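Local coordinates for gluconate kinase (Lactobacillus acidophilus, PDB 3LL3), which binds ATP and d-xylulose and probably acts as an FGGY-family carbohydrate kinase that phosphorylates gluconate or a related sugar, at residues V11-K17 against V31-Y35; I71-S77 against T231-A237; L137-K141 against D195-I199. All coordinates share one frame. Numbering follows the deposited sequence.

Contact 1 (V11-K17 against V31-Y35)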
loop_
_atom_site.group_PDB
_atom_site.type_symbol
_atom_site.label_atom_id
_atom_site.label_comp_id
_atom_site.label_asym_id
_atom_site.label_seq_id
_atom_site.Cartn_x
_atom_site.Cartn_y
_atom_site.Cartn_z
ATOM N N VAL A 11 5.304 26.927 -26.430
ATOM C CA VAL A 11 5.238 25.790 -27.324
ATOM C C VAL A 11 5.334 24.505 -26.516
ATOM O O VAL A 11 6.427 23.970 -26.279
ATOM C CB VAL A 11 6.342 25.863 -28.429
ATOM C CG1 VAL A 11 6.111 24.803 -29.486
ATOM C CG2 VAL A 11 6.353 27.251 -29.067
ATOM N N GLY A 12 4.180 24.017 -26.075
ATOM C CA GLY A 12 4.148 22.843 -25.228
ATOM C C GLY A 12 3.951 21.571 -26.010
ATOM O O GLY A 12 3.750 21.599 -27.220
ATOM N N THR A 13 4.041 20.440 -25.329
ATOM C CA THR A 13 3.613 19.191 -25.931
ATOM C C THR A 13 2.087 19.270 -26.003
ATOM O O THR A 13 1.453 19.929 -25.167
ATOM C CB THR A 13 4.066 17.982 -25.095
ATOM O OG1 THR A 13 3.829 18.244 -23.706
ATOM C CG2 THR A 13 5.561 17.741 -25.279
ATOM N N THR A 14 1.503 18.635 -27.013
ATOM C CA THR A 14 0.045 18.673 -27.237
ATOM C C THR A 14 -0.575 20.024 -27.635
ATOM O O THR A 14 -1.603 20.033 -28.306
ATOM C CB THR A 14 -0.776 18.065 -26.068
ATOM O OG1 THR A 14 -0.754 18.954 -24.949
ATOM C CG2 THR A 14 -0.205 16.729 -25.648
ATOM N N ALA A 15 0.013 21.153 -27.242
ATOM C CA ALA A 15 -0.533 22.440 -27.686
ATOM C C ALA A 15 0.390 23.622 -27.456
ATOM O O ALA A 15 1.203 23.625 -26.544
ATOM C CB ALA A 15 -1.904 22.711 -27.035
ATOM N N THR A 16 0.256 24.623 -28.308
ATOM C CA THR A 16 0.924 25.901 -28.120
ATOM C C THR A 16 -0.118 26.918 -27.663
ATOM O O THR A 16 -1.266 26.876 -28.118
ATOM C CB THR A 16 1.553 26.402 -29.442
ATOM O OG1 THR A 16 2.640 25.544 -29.811
ATOM C CG2 THR A 16 2.056 27.853 -29.305
ATOM N N LYS A 17 0.273 27.822 -26.768
ATOM C CA LYS A 17 -0.595 28.923 -26.367
ATOM C C LYS A 17 0.095 30.239 -26.671
ATOM O O LYS A 17 1.281 30.399 -26.413
ATOM C CB LYS A 17 -0.880 28.883 -24.874
ATOM C CG LYS A 17 -1.013 27.512 -24.281
ATOM C CD LYS A 17 -0.887 27.583 -22.757
ATOM C CE LYS A 17 0.288 28.474 -22.334
ATOM N NZ LYS A 17 0.937 28.027 -21.067
ATOM N N VAL A 31 -4.817 32.852 -27.429
ATOM C CA VAL A 31 -5.370 31.834 -28.307
ATOM C C VAL A 31 -4.446 30.619 -28.220
ATOM O O VAL A 31 -3.233 30.782 -28.140
ATOM C CB VAL A 31 -5.415 32.333 -29.773
ATOM C CG1 VAL A 31 -5.801 31.209 -30.715
ATOM C CG2 VAL A 31 -6.375 33.515 -29.920
ATOM N N SER A 32 -4.998 29.410 -28.227
ATOM C CA SER A 32 -4.153 28.221 -28.282
ATOM C C SER A 32 -4.681 27.189 -29.284
ATOM O O SER A 32 -5.874 27.176 -29.583
ATOM C CB SER A 32 -3.977 27.613 -26.888
ATOM O OG SER A 32 -5.219 27.234 -26.348
ATOM N N LYS A 33 -3.779 26.356 -29.814
ATOM C CA LYS A 33 -4.131 25.294 -30.764
ATOM C C LYS A 33 -3.296 24.034 -30.518
ATOM O O LYS A 33 -2.081 24.116 -30.309
ATOM C CB LYS A 33 -3.922 25.754 -32.218
ATOM C CG LYS A 33 -4.815 26.919 -32.673
ATOM C CD LYS A 33 -6.309 26.687 -32.355
ATOM C CE LYS A 33 -7.143 27.953 -32.595
ATOM N NZ LYS A 33 -8.510 27.868 -31.998
ATOM N N GLY A 34 -3.938 22.868 -30.564
ATOM C CA GLY A 34 -3.258 21.617 -30.279
ATOM C C GLY A 34 -2.778 20.824 -31.487
ATOM O O GLY A 34 -3.114 21.125 -32.634
ATOM N N TYR A 35 -1.971 19.803 -31.218
ATOM C CA TYR A 35 -1.519 18.866 -32.242
ATOM C C TYR A 35 -1.451 17.491 -31.606
ATOM O O TYR A 35 -1.255 17.379 -30.406
ATOM C CB TYR A 35 -0.159 19.281 -32.807
ATOM C CG TYR A 35 0.613 20.197 -31.890
ATOM C CD1 TYR A 35 0.490 21.583 -31.990
ATOM C CD2 TYR A 35 1.445 19.679 -30.908
ATOM C CE1 TYR A 35 1.194 22.426 -31.140
ATOM C CE2 TYR A 35 2.148 20.506 -30.055
ATOM C CZ TYR A 35 2.029 21.878 -30.171
ATOM O OH TYR A 35 2.733 22.694 -29.299
#
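Tyr35, the most covered residue here, lays its ring across the turn that leads into strand 15-17. Ala15 CA sits over one face of the ring in a CH-pi contact, 4.1 Å from its centroid, while the hydroxyl reaches past the ring edge into a polar notch. There Tyr35 OH donates to Gly12 O (2.6 Å) and accepts from Thr16 OG1 (2.9 Å), so one phenol joins the loop to the strand. Thr14, at positive phi, makes the turn between them; its side chain points away, but Thr14 O receives Tyr35 N (2.9 Å), extending the ladder past the strand end. Thr16 carries the ladder itself, paired with Lys33 through Thr16 N to Lys33 O and Lys33 N to Thr16 O, both 3.1 Å. On either side of this hydrogen-bonded pair, Ala15 faces Gly34 and Lys17 faces Ser32 in non-hydrogen-bonded pairs. Helix 49-65 backs Thr16 and Tyr35, whereas Lys17 NZ turns to Asp10 and Gln428, its side chain about 5 Å from bound ATP at nearest atoms. The whole is an antiparallel beta hairpin following the Asp-x-Gly-Thr-Thr turn at Gly12-Thr14, consistent with the phosphate-1 loop of the actin-like ATPase fold.

Contact 2 (I71-S77 against T231-A237)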
loop_
_atom_site.group_PDB
_atom_site.type_symbol
_atom_site.label_atom_id
_atom_site.label_comp_id
_atom_site.label_asym_id
_atom_site.label_seq_id
_atom_site.Cartn_x
_atom_site.Cartn_y
_atom_site.Cartn_z
ATOM N N ILE A 71 2.760 44.782 -33.514
ATOM C CA ILE A 71 3.414 43.777 -32.696
ATOM C C ILE A 71 4.901 44.104 -32.662
ATOM O O ILE A 71 5.603 43.928 -33.654
ATOM C CB ILE A 71 3.196 42.367 -33.255
ATOM C CG1 ILE A 71 1.699 42.085 -33.437
ATOM C CG2 ILE A 71 3.835 41.328 -32.347
ATOM C CD1 ILE A 71 0.850 42.333 -32.173
ATOM N N ALA A 72 5.376 44.597 -31.525
ATOM C CA ALA A 72 6.773 44.992 -31.388
ATOM C C ALA A 72 7.708 43.787 -31.296
ATOM O O ALA A 72 8.852 43.840 -31.742
ATOM C CB ALA A 72 6.950 45.909 -30.184
ATOM N N ALA A 73 7.224 42.687 -30.727
ATOM C CA ALA A 73 8.082 41.532 -30.553
ATOM C C ALA A 73 7.262 40.277 -30.299
ATOM O O ALA A 73 6.158 40.352 -29.763
ATOM C CB ALA A 73 9.062 41.782 -29.425
ATOM N N ILE A 74 7.795 39.131 -30.720
ATOM C CA ILE A 74 7.214 37.836 -30.402
ATOM C C ILE A 74 8.292 37.027 -29.676
ATOM O O ILE A 74 9.376 36.797 -30.219
ATOM C CB ILE A 74 6.773 37.094 -31.662
ATOM C CG1 ILE A 74 5.768 37.938 -32.447
ATOM C CG2 ILE A 74 6.168 35.745 -31.328
ATOM C CD1 ILE A 74 5.486 37.365 -33.829
ATOM N N SER A 75 7.995 36.621 -28.443
ATOM C CA SER A 75 8.955 35.903 -27.620
ATOM C C SER A 75 8.470 34.479 -27.332
ATOM O O SER A 75 7.271 34.180 -27.434
ATOM C CB SER A 75 9.198 36.674 -26.320
ATOM O OG SER A 75 10.290 36.125 -25.600
ATOM N N TRP A 76 9.402 33.611 -26.941
ATOM C CA TRP A 76 9.146 32.173 -26.964
ATOM C C TRP A 76 9.475 31.471 -25.660
ATOM O O TRP A 76 10.538 31.687 -25.080
ATOM C CB TRP A 76 9.913 31.527 -28.131
ATOM C CG TRP A 76 9.569 32.152 -29.431
ATOM C CD1 TRP A 76 10.157 33.248 -29.996
ATOM C CD2 TRP A 76 8.534 31.741 -30.329
ATOM N NE1 TRP A 76 9.548 33.544 -31.198
ATOM C CE2 TRP A 76 8.555 32.626 -31.426
ATOM C CE3 TRP A 76 7.597 30.700 -30.318
ATOM C CZ2 TRP A 76 7.670 32.507 -32.493
ATOM C CZ3 TRP A 76 6.720 30.584 -31.378
ATOM C CH2 TRP A 76 6.759 31.490 -32.449
ATOM N N SER A 77 8.525 30.660 -25.195
ATOM C CA SER A 77 8.737 29.691 -24.134
ATOM C C SER A 77 8.473 28.329 -24.778
ATOM O O SER A 77 7.577 28.202 -25.619
ATOM C CB SER A 77 7.769 29.938 -22.982
ATOM O OG SER A 77 7.864 28.905 -22.021
ATOM N N THR A 231 8.546 44.055 -36.602
ATOM C CA THR A 231 8.327 43.040 -35.574
ATOM C C THR A 231 9.577 42.177 -35.339
ATOM O O THR A 231 10.092 41.564 -36.268
ATOM C CB THR A 231 7.212 42.077 -35.991
ATOM O OG1 THR A 231 6.018 42.808 -36.262
ATOM C CG2 THR A 231 6.949 41.025 -34.900
ATOM N N LYS A 232 10.030 42.104 -34.088
ATOM C CA LYS A 232 11.202 41.315 -33.722
ATOM C C LYS A 232 10.877 39.936 -33.157
ATOM O O LYS A 232 9.867 39.750 -32.475
ATOM C CB LYS A 232 12.066 42.073 -32.708
ATOM C CG LYS A 232 12.911 43.158 -33.330
ATOM C CD LYS A 232 12.427 44.512 -32.925
ATOM C CE LYS A 232 13.217 45.032 -31.727
ATOM N NZ LYS A 232 14.245 46.033 -32.166
ATOM N N ILE A 233 11.743 38.969 -33.449
ATOM C CA ILE A 233 11.712 37.698 -32.767
ATOM C C ILE A 233 12.692 37.780 -31.606
ATOM O O ILE A 233 13.858 38.135 -31.797
ATOM C CB ILE A 233 12.144 36.536 -33.674
ATOM C CG1 ILE A 233 11.183 36.399 -34.851
ATOM C CG2 ILE A 233 12.168 35.228 -32.877
ATOM C CD1 ILE A 233 9.806 35.941 -34.432
ATOM N N ILE A 234 12.213 37.471 -30.404
ATOM C CA ILE A 234 13.077 37.355 -29.238
ATOM C C ILE A 234 13.372 35.876 -29.054
ATOM O O ILE A 234 12.451 35.040 -29.020
ATOM C CB ILE A 234 12.399 37.936 -27.980
ATOM C CG1 ILE A 234 11.760 39.297 -28.304
ATOM C CG2 ILE A 234 13.408 38.060 -26.841
ATOM C CD1 ILE A 234 12.709 40.288 -28.984
ATOM N N LEU A 235 14.654 35.543 -28.970
ATOM C CA LEU A 235 15.053 34.153 -28.942
ATOM C C LEU A 235 14.261 33.335 -27.903
ATOM O O LEU A 235 13.790 32.237 -28.191
ATOM C CB LEU A 235 16.552 34.039 -28.700
ATOM C CG LEU A 235 17.086 32.615 -28.771
ATOM C CD1 LEU A 235 16.671 31.917 -30.092
ATOM C CD2 LEU A 235 18.609 32.587 -28.554
ATOM N N GLY A 236 14.099 33.870 -26.703
ATOM C CA GLY A 236 13.319 33.166 -25.692
ATOM C C GLY A 236 14.091 32.113 -24.921
ATOM O O GLY A 236 15.316 32.108 -24.947
ATOM N N ALA A 237 13.373 31.219 -24.232
ATOM C CA ALA A 237 13.987 30.283 -23.304
ATOM C C ALA A 237 13.093 29.078 -23.035
ATOM O O ALA A 237 12.037 28.924 -23.641
ATOM C CB ALA A 237 14.330 30.975 -21.998
#
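Two parallel strands meet at a closest axis approach of 4.7 Å, and their side chains interlock on both faces of the sheet. At the start, the methyl of Thr231 sits in the corner formed by two isoleucines: Thr231 CG2 lies 4.0 Å from Ile71 CG2 and 4.1 Å from Ile74 CD1. Further along this face Ile233 is the bump, with Ile233 CD1 4.3 Å from Ile74 CB and Ile233 CG2 3.5 Å from Trp76 NE1, filling the space beside the indole. The edge of the Trp76 ring slots against the backbone, Trp76 CD1 3.1 Å from Ile234 O, while helix 157-166 and Met9 also pack on the indole. Lys232 N to Ala72 O (3.1 Å), Ile74 N to Lys232 O (2.8 Å) and Ile234 N to Ile74 O (2.9 Å) hold the backbones in the central beta sheet of the N-terminal actin-like domain, where strand 70-78 runs between strands 4-11 and 232-238. On the opposite face small Ala73 leaves a hollow for Ile234, Ala73 CB to Ile234 CG1 being 3.8 Å. Beyond, the second strand takes one extra residue before Ala237 N reaches Trp76 O (3.0 Å); Gly236 CA nestles 3.2 Å from Trp76 O, where a beta carbon would collide.

Contact 3 (L137-K141 against D195-I199)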
loop_
_atom_site.group_PDB
_atom_site.type_symbol
_atom_site.label_atom_id
_atom_site.label_comp_id
_atom_site.label_asym_id
_atom_site.label_seq_id
_atom_site.Cartn_x
_atom_site.Cartn_y
_atom_site.Cartn_z
ATOM N N LEU A 137 20.389 10.774 -29.353
ATOM C CA LEU A 137 21.349 10.829 -30.456
ATOM C C LEU A 137 22.216 9.571 -30.481
ATOM O O LEU A 137 22.469 9.009 -31.541
ATOM C CB LEU A 137 22.245 12.064 -30.339
ATOM C CG LEU A 137 21.591 13.404 -30.642
ATOM C CD1 LEU A 137 22.484 14.551 -30.172
ATOM C CD2 LEU A 137 21.294 13.508 -32.143
ATOM N N LEU A 138 22.654 9.140 -29.298
ATOM C CA LEU A 138 23.388 7.902 -29.149
ATOM C C LEU A 138 22.563 6.711 -29.640
ATOM O O LEU A 138 23.088 5.825 -30.330
ATOM C CB LEU A 138 23.780 7.702 -27.691
ATOM C CG LEU A 138 24.887 8.618 -27.179
ATOM C CD1 LEU A 138 25.085 8.402 -25.699
ATOM C CD2 LEU A 138 26.179 8.336 -27.936
ATOM N N TRP A 139 21.278 6.688 -29.285
ATOM C CA TRP A 139 20.385 5.632 -29.755
ATOM C C TRP A 139 20.231 5.683 -31.274
ATOM O O TRP A 139 20.319 4.658 -31.952
ATOM C CB TRP A 139 19.008 5.746 -29.110
ATOM C CG TRP A 139 18.100 4.599 -29.480
ATOM C CD1 TRP A 139 18.083 3.349 -28.918
ATOM C CD2 TRP A 139 17.078 4.599 -30.484
ATOM N NE1 TRP A 139 17.112 2.575 -29.516
ATOM C CE2 TRP A 139 16.479 3.320 -30.475
ATOM C CE3 TRP A 139 16.599 5.559 -31.376
ATOM C CZ2 TRP A 139 15.437 2.977 -31.335
ATOM C CZ3 TRP A 139 15.565 5.214 -32.236
ATOM C CH2 TRP A 139 14.996 3.935 -32.207
ATOM N N LEU A 140 19.994 6.876 -31.809
ATOM C CA LEU A 140 19.843 7.037 -33.257
ATOM C C LEU A 140 21.093 6.584 -34.017
ATOM O O LEU A 140 21.002 5.906 -35.043
ATOM C CB LEU A 140 19.524 8.487 -33.610
ATOM C CG LEU A 140 18.115 8.977 -33.245
ATOM C CD1 LEU A 140 18.032 10.488 -33.283
ATOM C CD2 LEU A 140 17.087 8.365 -34.179
ATOM N N LYS A 141 22.256 6.957 -33.498
ATOM C CA LYS A 141 23.543 6.603 -34.107
ATOM C C LYS A 141 23.783 5.088 -34.152
ATOM O O LYS A 141 24.482 4.589 -35.032
ATOM C CB LYS A 141 24.666 7.305 -33.334
ATOM C CG LYS A 141 26.101 6.830 -33.615
ATOM C CD LYS A 141 27.094 7.823 -33.000
ATOM C CE LYS A 141 28.238 7.115 -32.300
ATOM N NZ LYS A 141 27.752 5.945 -31.527
ATOM N N ASP A 195 32.621 14.379 -29.352
ATOM C CA ASP A 195 33.467 13.362 -29.988
ATOM C C ASP A 195 32.866 11.960 -29.871
ATOM O O ASP A 195 32.877 11.191 -30.835
ATOM C CB ASP A 195 34.888 13.433 -29.449
ATOM C CG ASP A 195 35.631 14.669 -29.954
ATOM O OD1 ASP A 195 35.163 15.294 -30.931
ATOM O OD2 ASP A 195 36.664 15.037 -29.368
ATOM N N ILE A 196 32.295 11.655 -28.709
ATOM C CA ILE A 196 31.619 10.377 -28.484
ATOM C C ILE A 196 30.363 10.259 -29.362
ATOM O O ILE A 196 30.050 9.184 -29.883
ATOM C CB ILE A 196 31.252 10.194 -26.999
ATOM C CG1 ILE A 196 32.524 10.065 -26.155
ATOM C CG2 ILE A 196 30.372 8.963 -26.810
ATOM C CD1 ILE A 196 32.303 10.332 -24.680
ATOM N N LEU A 197 29.667 11.379 -29.533
ATOM C CA LEU A 197 28.470 11.455 -30.366
ATOM C C LEU A 197 28.782 11.374 -31.855
ATOM O O LEU A 197 27.929 10.973 -32.652
ATOM C CB LEU A 197 27.745 12.772 -30.095
ATOM C CG LEU A 197 26.558 12.798 -29.141
ATOM C CD1 LEU A 197 26.420 11.512 -28.434
ATOM C CD2 LEU A 197 26.687 13.963 -28.171
ATOM N N LYS A 198 29.999 11.775 -32.218
ATOM C CA LYS A 198 30.388 11.902 -33.615
ATOM C C LYS A 198 29.562 13.003 -34.275
ATOM O O LYS A 198 29.136 12.911 -35.441
ATOM C CB LYS A 198 30.272 10.553 -34.320
ATOM C CG LYS A 198 31.155 9.494 -33.641
ATOM C CD LYS A 198 30.842 8.104 -34.141
ATOM C CE LYS A 198 31.741 7.059 -33.492
ATOM N NZ LYS A 198 31.488 5.755 -34.140
ATOM N N ILE A 199 29.342 14.050 -33.484
ATOM C CA ILE A 199 28.631 15.239 -33.927
ATOM C C ILE A 199 29.624 16.392 -33.917
ATOM O O ILE A 199 30.468 16.486 -33.018
ATOM C CB ILE A 199 27.471 15.571 -32.956
ATOM C CG1 ILE A 199 26.398 14.479 -33.006
ATOM C CG2 ILE A 199 26.883 16.934 -33.241
ATOM C CD1 ILE A 199 25.933 14.146 -34.399
#
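Helix 191-197 ends in a Schellman motif beside helix 133-143, near the surface of the N-terminal actin-like domain and away from the ligand sites; apolar side chains meet, and the Lys141 chain packs on carbonyls of the helix end. Lys198, the C-prime residue at positive phi (65°), turns the chain, with a weak bond from Lys198 N to Asp195 O (3.2 Å). Just before it, Leu197 holds an unusual shape, chi1 -98° and chi2 9°, both between wells, which leads its end toward the first helix. Leu138, a regular mt rotamer, answers with Leu138 CD2 at a tight 3.2 Å from Leu197 CD1 and at 4.4 Å from Ile196 CG2. Lys141 begins extended (chi1 and chi2 both t), then bends at a chi3 of 137°; Lys141 CD lies 3.3 Å from Leu197 O, and an m chi4 turns NZ away from that carbonyl. Lys198, extended beyond an m chi1, comes in at a steep angle: Lys141 CE meets Lys198 CD at 3.3 Å, leaving the like-charged Lys141 NZ and Lys198 NZ 4.6 Å apart.

From the N terminus, contact 1 closes first, a hairpin with 13 residues between its segments, and is complete before contact 2 opens at Ile71. Contact 2 then spans 153 residues to bring strand 232-238 beside strand 70-78. Within that long excursion lies contact 3, which closes its own loop of 53 residues between helices 133-143 and 191-197. Contacts 1 and 2 belong to the same sheet and touch: Val11 N lies 2.7 Å from Ser77 O, a probable hydrogen bond, and Val11 CG2 packs 3.9 Å from Trp76 CE3. Contact 3 stands apart, joining two helices of the excursion between strands 70-78 and 232-238, its nearest atoms about 16 Å from contact 1 and about 18 Å from contact 2.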